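Local coordinates for lasso peptide isopeptidase AtxE2 (Asticcacaulis excentricus, PDB 5TXE), which hydrolyses the isopeptide bond of the threaded lasso peptides astexin-2 and astexin-3, recognising mainly their loop and releasing them as linear peptides, at residues R45-G50 / Y388-D393; F535-S540 / S596-P601. The protein carries 1 engineered substitution. One frame throughout, in Å; residues are numbered along the deposited sequence.

Contact 1. Residues R45-G50 / Y388-D393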
ATOM      1  N   ARG A  45     -15.668   8.476  -0.796  1.00 24.63           N
ATOM      2  CA  ARG A  45     -15.955   8.950   0.552  1.00 28.08           C
ATOM      3  C   ARG A  45     -15.908   7.874   1.648  1.00 28.19           C
ATOM      4  O   ARG A  45     -16.163   8.188   2.800  1.00 25.95           O
ATOM      5  CB  ARG A  45     -17.336   9.585   0.563  1.00 31.80           C
ATOM      6  CG  ARG A  45     -17.448  10.886  -0.222  1.00 33.79           C
ATOM      7  CD  ARG A  45     -18.893  11.365  -0.218  1.00 31.57           C
ATOM      8  NE  ARG A  45     -19.027  12.733  -0.680  1.00 32.10           N
ATOM      9  CZ  ARG A  45     -19.103  13.085  -1.942  1.00 35.72           C
ATOM     10  NH1 ARG A  45     -19.029  12.175  -2.904  1.00 38.57           N
ATOM     11  NH2 ARG A  45     -19.258  14.357  -2.251  1.00 38.31           N
ATOM     12  N   LEU A  46     -15.660   6.614   1.308  1.00 27.86           N
ATOM     13  CA  LEU A  46     -15.554   5.552   2.383  1.00 27.25           C
ATOM     14  C   LEU A  46     -14.328   5.798   3.216  1.00 26.98           C
ATOM     15  O   LEU A  46     -13.204   5.863   2.688  1.00 27.81           O
ATOM     16  CB  LEU A  46     -15.525   4.157   1.784  1.00 27.41           C
ATOM     17  CG  LEU A  46     -16.820   3.717   1.077  1.00 29.94           C
ATOM     18  CD1 LEU A  46     -16.681   2.376   0.372  1.00 31.76           C
ATOM     19  CD2 LEU A  46     -17.974   3.640   2.059  1.00 32.04           C
ATOM     20  N   ALA A  47     -14.536   5.999   4.517  1.00 24.23           N
ATOM     21  CA  ALA A  47     -13.477   6.341   5.428  1.00 26.35           C
ATOM     22  C   ALA A  47     -12.509   5.193   5.601  1.00 26.35           C
ATOM     23  O   ALA A  47     -12.819   4.064   5.192  1.00 28.47           O
ATOM     24  CB  ALA A  47     -14.068   6.700   6.766  1.00 30.11           C
ATOM     25  N   ASP A  48     -11.331   5.516   6.128  1.00 26.71           N
ATOM     26  CA  ASP A  48     -10.256   4.556   6.323  1.00 28.09           C
ATOM     27  C   ASP A  48      -9.555   4.823   7.669  1.00 28.94           C
ATOM     28  O   ASP A  48      -9.763   5.862   8.316  1.00 24.86           O
ATOM     29  CB  ASP A  48      -9.248   4.592   5.155  1.00 31.53           C
ATOM     30  CG  ASP A  48      -8.637   3.166   4.822  1.00 38.12           C
ATOM     31  OD1 ASP A  48      -8.922   2.117   5.517  1.00 35.70           O
ATOM     32  OD2 ASP A  48      -7.827   3.102   3.854  1.00 38.05           O
ATOM     33  N   ILE A  49      -8.777   3.839   8.099  1.00 27.36           N
ATOM     34  CA  ILE A  49      -7.999   3.902   9.321  1.00 27.10           C
ATOM     35  C   ILE A  49      -6.592   3.459   9.015  1.00 26.78           C
ATOM     36  O   ILE A  49      -6.385   2.343   8.518  1.00 30.87           O
ATOM     37  CB  ILE A  49      -8.580   2.932  10.368  1.00 29.57           C
ATOM     38  CG1 ILE A  49      -9.985   3.361  10.760  1.00 30.24           C
ATOM     39  CG2 ILE A  49      -7.689   2.890  11.588  1.00 32.61           C
ATOM     40  CD1 ILE A  49     -10.792   2.281  11.464  1.00 30.61           C
ATOM     41  N   GLY A  50      -5.627   4.342   9.218  1.00 26.04           N
ATOM     42  CA  GLY A  50      -4.208   4.031   8.917  1.00 29.34           C
ATOM     43  C   GLY A  50      -3.834   4.159   7.436  1.00 31.15           C
ATOM     44  O   GLY A  50      -4.636   4.536   6.608  1.00 31.43           O
ATOM     45  N   TYR A 388     -16.019  -1.161  16.016  1.00 38.28           N
ATOM     46  CA  TYR A 388     -16.237   0.187  15.461  1.00 38.54           C
ATOM     47  C   TYR A 388     -16.076   0.215  13.931  1.00 39.59           C
ATOM     48  O   TYR A 388     -15.018  -0.157  13.414  1.00 33.10           O
ATOM     49  CB  TYR A 388     -15.263   1.199  16.067  1.00 37.65           C
ATOM     50  CG  TYR A 388     -15.421   2.574  15.504  1.00 38.99           C
ATOM     51  CD1 TYR A 388     -16.388   3.419  15.981  1.00 43.35           C
ATOM     52  CD2 TYR A 388     -14.612   3.024  14.462  1.00 43.46           C
ATOM     53  CE1 TYR A 388     -16.546   4.695  15.463  1.00 45.06           C
ATOM     54  CE2 TYR A 388     -14.759   4.299  13.905  1.00 45.69           C
ATOM     55  CZ  TYR A 388     -15.718   5.138  14.403  1.00 50.82           C
ATOM     56  OH  TYR A 388     -15.867   6.401  13.860  1.00 48.94           O
ATOM     57  N   ASP A 389     -17.116   0.661  13.225  1.00 36.79           N
ATOM     58  CA  ASP A 389     -17.077   0.753  11.779  1.00 34.33           C
ATOM     59  C   ASP A 389     -17.302   2.204  11.396  1.00 36.65           C
ATOM     60  O   ASP A 389     -18.387   2.713  11.620  1.00 35.50           O
ATOM     61  CB  ASP A 389     -18.101  -0.141  11.135  1.00 33.01           C
ATOM     62  CG  ASP A 389     -17.878  -0.285   9.604  1.00 35.33           C
ATOM     63  OD1 ASP A 389     -17.191   0.596   9.004  1.00 38.54           O
ATOM     64  OD2 ASP A 389     -18.391  -1.265   9.007  1.00 31.50           O
ATOM     65  N   PRO A 390     -16.266   2.882  10.836  1.00 36.81           N
ATOM     66  CA  PRO A 390     -16.422   4.285  10.521  1.00 35.04           C
ATOM     67  C   PRO A 390     -17.304   4.452   9.304  1.00 33.30           C
ATOM     68  O   PRO A 390     -17.613   5.572   8.972  1.00 38.08           O
ATOM     69  CB  PRO A 390     -14.977   4.752  10.232  1.00 34.18           C
ATOM     70  CG  PRO A 390     -14.309   3.551   9.693  1.00 35.48           C
ATOM     71  CD  PRO A 390     -14.955   2.369  10.385  1.00 38.11           C
ATOM     72  N   ASN A 391     -17.669   3.384   8.602  1.00 29.45           N
ATOM     73  CA  ASN A 391     -18.630   3.512   7.532  1.00 31.40           C
ATOM     74  C   ASN A 391     -20.056   2.950   7.896  1.00 41.87           C
ATOM     75  O   ASN A 391     -20.188   2.181   8.805  1.00 46.01           O
ATOM     76  CB  ASN A 391     -18.036   2.861   6.291  1.00 31.16           C
ATOM     77  CG  ASN A 391     -16.848   3.653   5.743  1.00 31.03           C
ATOM     78  OD1 ASN A 391     -16.992   4.820   5.359  1.00 28.01           O
ATOM     79  ND2 ASN A 391     -15.677   3.048   5.733  1.00 28.49           N
ATOM     80  N   PRO A 392     -21.134   3.393   7.205  1.00 58.94           N
ATOM     81  CA  PRO A 392     -22.364   2.616   7.470  1.00 56.69           C
ATOM     82  C   PRO A 392     -22.137   1.257   6.914  1.00 62.39           C
ATOM     83  O   PRO A 392     -21.134   1.038   6.196  1.00 53.51           O
ATOM     84  CB  PRO A 392     -23.432   3.303   6.624  1.00 50.62           C
ATOM     85  CG  PRO A 392     -22.698   4.076   5.572  1.00 56.26           C
ATOM     86  CD  PRO A 392     -21.363   4.471   6.202  1.00 56.41           C
ATOM     87  N   ASP A 393     -23.061   0.371   7.254  1.00 65.73           N
ATOM     88  CA  ASP A 393     -23.152  -0.973   6.674  1.00 73.50           C
ATOM     89  C   ASP A 393     -23.404  -0.909   5.137  1.00 70.56           C
ATOM     90  O   ASP A 393     -24.381  -0.352   4.642  1.00 64.25           O
ATOM     91  CB  ASP A 393     -24.295  -1.737   7.380  1.00 82.10           C
ATOM     92  CG  ASP A 393     -24.175  -3.255   7.267  1.00 89.12           C
ATOM     93  OD1 ASP A 393     -23.773  -3.790   6.212  1.00 90.54           O
ATOM     94  OD2 ASP A 393     -24.517  -3.925   8.258  1.00 88.81           O
TER
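At the seam where the first blade of the beta-propeller meets the last, residues 45-50 run past the loop 388-393, and the side-chain carboxamide of Asn391 takes the place of a backbone peptide. Its OD1 accepts from Ala47 N at 2.9 Å, in the carbonyl plane and on a lone pair, while its ND2 donates to Ala47 O at 3.1 Å, lying above the plane of that carbonyl. Asparagine suits the place because one flat group matches both the donor and the acceptor of a single residue. Its CG stands beside the backbone N (chi1 -69°), and Leu46 CD2 packs against OD1 at 3.6 Å, the two side chains crossing nearly at right angles. An alanine in place of Asn391 would lack both bonding atoms and would probably loosen the hold of the 388-393 loop on Ala47. Strand 48-49 joins the first blade by pairing with strand 69-78, whereas strand 384-388 is the outermost strand of the last. Asp389 shapes the loop: its OD1 accepts from Asn391 N at 2.9 Å, an Asx turn, and its OD2 binds Gln370. Rigid Pro390 supplies the apolar part, CB meeting Ala47 CB at 4.1 Å and CG meeting Ile49 CD1 at 4.1 Å.

Contact 2. Residues F535-S540 / S596-P601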
ATOM      1  N   PHE A 535       4.217  -4.066 -20.584  1.00 23.09           N
ATOM      2  CA  PHE A 535       4.615  -5.415 -21.077  1.00 24.52           C
ATOM      3  C   PHE A 535       3.481  -6.110 -21.798  1.00 23.62           C
ATOM      4  O   PHE A 535       3.660  -6.706 -22.847  1.00 25.60           O
ATOM      5  CB  PHE A 535       5.082  -6.297 -19.895  1.00 23.83           C
ATOM      6  CG  PHE A 535       5.804  -7.542 -20.310  1.00 25.51           C
ATOM      7  CD1 PHE A 535       7.147  -7.495 -20.618  1.00 24.72           C
ATOM      8  CD2 PHE A 535       5.115  -8.732 -20.491  1.00 26.50           C
ATOM      9  CE1 PHE A 535       7.824  -8.632 -21.015  1.00 27.50           C
ATOM     10  CE2 PHE A 535       5.775  -9.897 -20.857  1.00 29.67           C
ATOM     11  CZ  PHE A 535       7.137  -9.839 -21.127  1.00 28.44           C
ATOM     12  N   GLY A 536       2.300  -6.015 -21.236  1.00 24.48           N
ATOM     13  CA  GLY A 536       1.140  -6.705 -21.774  1.00 24.97           C
ATOM     14  C   GLY A 536       0.700  -6.197 -23.106  1.00 28.85           C
ATOM     15  O   GLY A 536       0.222  -6.992 -23.964  1.00 28.25           O
ATOM     16  N   LEU A 537       0.809  -4.889 -23.316  1.00 26.82           N
ATOM     17  CA  LEU A 537       0.280  -4.305 -24.563  1.00 26.53           C
ATOM     18  C   LEU A 537       1.249  -4.585 -25.700  1.00 26.57           C
ATOM     19  O   LEU A 537       0.902  -4.543 -26.839  1.00 26.54           O
ATOM     20  CB  LEU A 537       0.068  -2.812 -24.434  1.00 26.13           C
ATOM     21  CG  LEU A 537      -0.962  -2.367 -23.434  1.00 29.89           C
ATOM     22  CD1 LEU A 537      -1.191  -0.869 -23.531  1.00 30.64           C
ATOM     23  CD2 LEU A 537      -2.269  -3.081 -23.607  1.00 31.85           C
ATOM     24  N   ILE A 538       2.490  -4.847 -25.369  1.00 30.39           N
ATOM     25  CA  ILE A 538       3.482  -5.113 -26.391  1.00 30.90           C
ATOM     26  C   ILE A 538       3.581  -6.591 -26.700  1.00 32.64           C
ATOM     27  O   ILE A 538       3.819  -6.949 -27.828  1.00 29.97           O
ATOM     28  CB  ILE A 538       4.855  -4.590 -25.956  1.00 28.81           C
ATOM     29  CG1 ILE A 538       4.850  -3.051 -26.062  1.00 29.65           C
ATOM     30  CG2 ILE A 538       6.005  -5.164 -26.788  1.00 28.23           C
ATOM     31  CD1 ILE A 538       5.918  -2.449 -25.206  1.00 29.93           C
ATOM     32  N   ASN A 539       3.450  -7.440 -25.694  1.00 31.40           N
ATOM     33  CA  ASN A 539       3.726  -8.858 -25.860  1.00 29.11           C
ATOM     34  C   ASN A 539       2.464  -9.740 -25.910  1.00 29.34           C
ATOM     35  O   ASN A 539       2.543 -10.952 -25.761  1.00 30.84           O
ATOM     36  CB  ASN A 539       4.676  -9.287 -24.737  1.00 27.55           C
ATOM     37  CG  ASN A 539       6.017  -8.592 -24.809  1.00 29.86           C
ATOM     38  OD1 ASN A 539       6.822  -8.931 -25.623  1.00 31.24           O
ATOM     39  ND2 ASN A 539       6.235  -7.587 -23.973  1.00 29.37           N
ATOM     40  N   SER A 540       1.297  -9.122 -26.100  1.00 29.37           N
ATOM     41  CA  SER A 540       0.083  -9.831 -26.384  1.00 26.92           C
ATOM     42  C   SER A 540      -0.864  -8.923 -27.137  1.00 29.28           C
ATOM     43  O   SER A 540      -0.693  -7.717 -27.193  1.00 28.97           O
ATOM     44  CB  SER A 540      -0.553 -10.280 -25.096  1.00 29.72           C
ATOM     45  OG  SER A 540      -1.529  -9.382 -24.630  1.00 31.15           O
ATOM     46  N   SER A 596       4.881   2.027 -33.065  1.00 26.40           N
ATOM     47  CA  SER A 596       4.150   1.800 -34.321  1.00 27.84           C
ATOM     48  C   SER A 596       3.328   0.502 -34.314  1.00 26.72           C
ATOM     49  O   SER A 596       2.445   0.353 -35.127  1.00 28.81           O
ATOM     50  CB  SER A 596       5.116   1.894 -35.515  1.00 30.90           C
ATOM     51  OG  SER A 596       6.144   0.921 -35.297  1.00 41.01           O
ATOM     52  N   ARG A 597       3.542  -0.401 -33.368  1.00 29.17           N
ATOM     53  CA  ARG A 597       2.658  -1.599 -33.279  1.00 36.72           C
ATOM     54  C   ARG A 597       1.757  -1.641 -32.045  1.00 38.47           C
ATOM     55  O   ARG A 597       1.259  -2.651 -31.657  1.00 33.06           O
ATOM     56  CB  ARG A 597       3.493  -2.877 -33.322  1.00 36.74           C
ATOM     57  CG  ARG A 597       4.452  -3.102 -32.177  1.00 36.78           C
ATOM     58  CD  ARG A 597       5.368  -4.197 -32.670  1.00 39.61           C
ATOM     59  NE  ARG A 597       6.429  -4.627 -31.779  1.00 42.85           N
ATOM     60  CZ  ARG A 597       6.300  -5.600 -30.887  1.00 44.47           C
ATOM     61  NH1 ARG A 597       5.111  -6.135 -30.689  1.00 51.69           N
ATOM     62  NH2 ARG A 597       7.335  -5.981 -30.147  1.00 35.79           N
ATOM     63  N   LEU A 598       1.546  -0.506 -31.429  1.00 41.58           N
ATOM     64  CA  LEU A 598       0.812  -0.482 -30.209  1.00 42.78           C
ATOM     65  C   LEU A 598      -0.580   0.058 -30.518  1.00 41.83           C
ATOM     66  O   LEU A 598      -0.851   1.284 -30.444  1.00 38.05           O
ATOM     67  CB  LEU A 598       1.569   0.382 -29.228  1.00 47.66           C
ATOM     68  CG  LEU A 598       1.495  -0.095 -27.801  1.00 61.49           C
ATOM     69  CD1 LEU A 598       2.909  -0.057 -27.258  1.00 61.34           C
ATOM     70  CD2 LEU A 598       0.475   0.753 -27.023  1.00 63.83           C
ATOM     71  N   ASP A 599      -1.468  -0.854 -30.879  1.00 36.03           N
ATOM     72  CA  ASP A 599      -2.767  -0.422 -31.328  1.00 39.14           C
ATOM     73  C   ASP A 599      -3.862  -0.346 -30.258  1.00 32.81           C
ATOM     74  O   ASP A 599      -4.937   0.182 -30.534  1.00 36.71           O
ATOM     75  CB  ASP A 599      -3.200  -1.289 -32.501  1.00 43.54           C
ATOM     76  CG  ASP A 599      -2.280  -1.094 -33.699  1.00 50.37           C
ATOM     77  OD1 ASP A 599      -2.141   0.075 -34.152  1.00 55.10           O
ATOM     78  OD2 ASP A 599      -1.687  -2.078 -34.178  1.00 48.45           O
ATOM     79  N   THR A 600      -3.600  -0.864 -29.063  1.00 26.42           N
ATOM     80  CA  THR A 600      -4.566  -0.773 -27.986  1.00 26.59           C
ATOM     81  C   THR A 600      -4.711   0.658 -27.456  1.00 25.82           C
ATOM     82  O   THR A 600      -3.741   1.248 -27.069  1.00 31.16           O
ATOM     83  CB  THR A 600      -4.087  -1.645 -26.829  1.00 28.55           C
ATOM     84  OG1 THR A 600      -3.958  -2.995 -27.283  1.00 29.92           O
ATOM     85  CG2 THR A 600      -5.090  -1.645 -25.680  1.00 31.57           C
ATOM     86  N   PRO A 601      -5.929   1.165 -27.337  1.00 27.66           N
ATOM     87  CA  PRO A 601      -6.195   2.441 -26.674  1.00 23.74           C
ATOM     88  C   PRO A 601      -5.635   2.473 -25.286  1.00 25.31           C
ATOM     89  O   PRO A 601      -5.890   1.573 -24.499  1.00 27.42           O
ATOM     90  CB  PRO A 601      -7.711   2.508 -26.637  1.00 25.34           C
ATOM     91  CG  PRO A 601      -8.163   1.678 -27.810  1.00 27.72           C
ATOM     92  CD  PRO A 601      -7.183   0.527 -27.845  1.00 27.87           C
TER
HETATM   93  O   HOH W   1      -1.151  -2.455 -28.140  1.00 45.30           O
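Helix 528-539, the alpha/beta-hydrolase helix that follows the nucleophile position, packs its C-terminal turn against the loop 596-601. Two branched side chains of the helix meet the loop, and with Leu598 their apolar ends suit a buried interface. Leu537 CD2 lies across Thr600 CG2 at 3.8 Å, the side chains nearly at right angles, and its CD1 approaches Leu598 CD2 at 4.2 Å. Ile538 crosses Leu598 obliquely, CG1 to CD1 at 3.8 Å, so the two methyls of Leu598 serve neighbouring helix residues. Arg597 starts from the crowded position between backbone N and carbonyl carbon (chi1 64°), then extends from CG to NE; its NH2 rests on Ile538 CG2, and NH1 makes a weak hydrogen bond of 3.2 Å to Ile538 O, where a positive charge is likely to suit the helix end. A water bridges the backbones, donating to Leu537 O and accepting from Thr600 N. Asn539 ND2 donates a hydrogen bond to Phe535 O at 2.9 Å and sits 3.4 Å above the centre of the Phe535 ring. That ring meets Trp497 of helix 494-512 edge-to-face, Phe591 of helix 591-594 touches both Ile538 and Leu598, and Pro601 leads into strand 602-607 against Trp656 and Trp660 of helix 643-662.

From the N terminus, the chain passes helix 40-44 and at once enters the first half of contact 1. It then runs through the propeller blades before residues 388-393 return to close a loop of 337 intervening residues, ahead of strand 401-408, the first of the hydrolase sheet. Contact 2 opens only afterwards and closes a much shorter loop, of 55 residues, inside the hydrolase domain, so the two lie in series and neither nest nor cross. Contact 1 joins the propeller's two ends; contact 2 ties the helix after the nucleophile position, engineered here to Ala527, to the approach to strand 602-607, beyond which lies Glu610, the inferred charge-relay residue. The centres of contact 1 and contact 2 are about 39 Å apart.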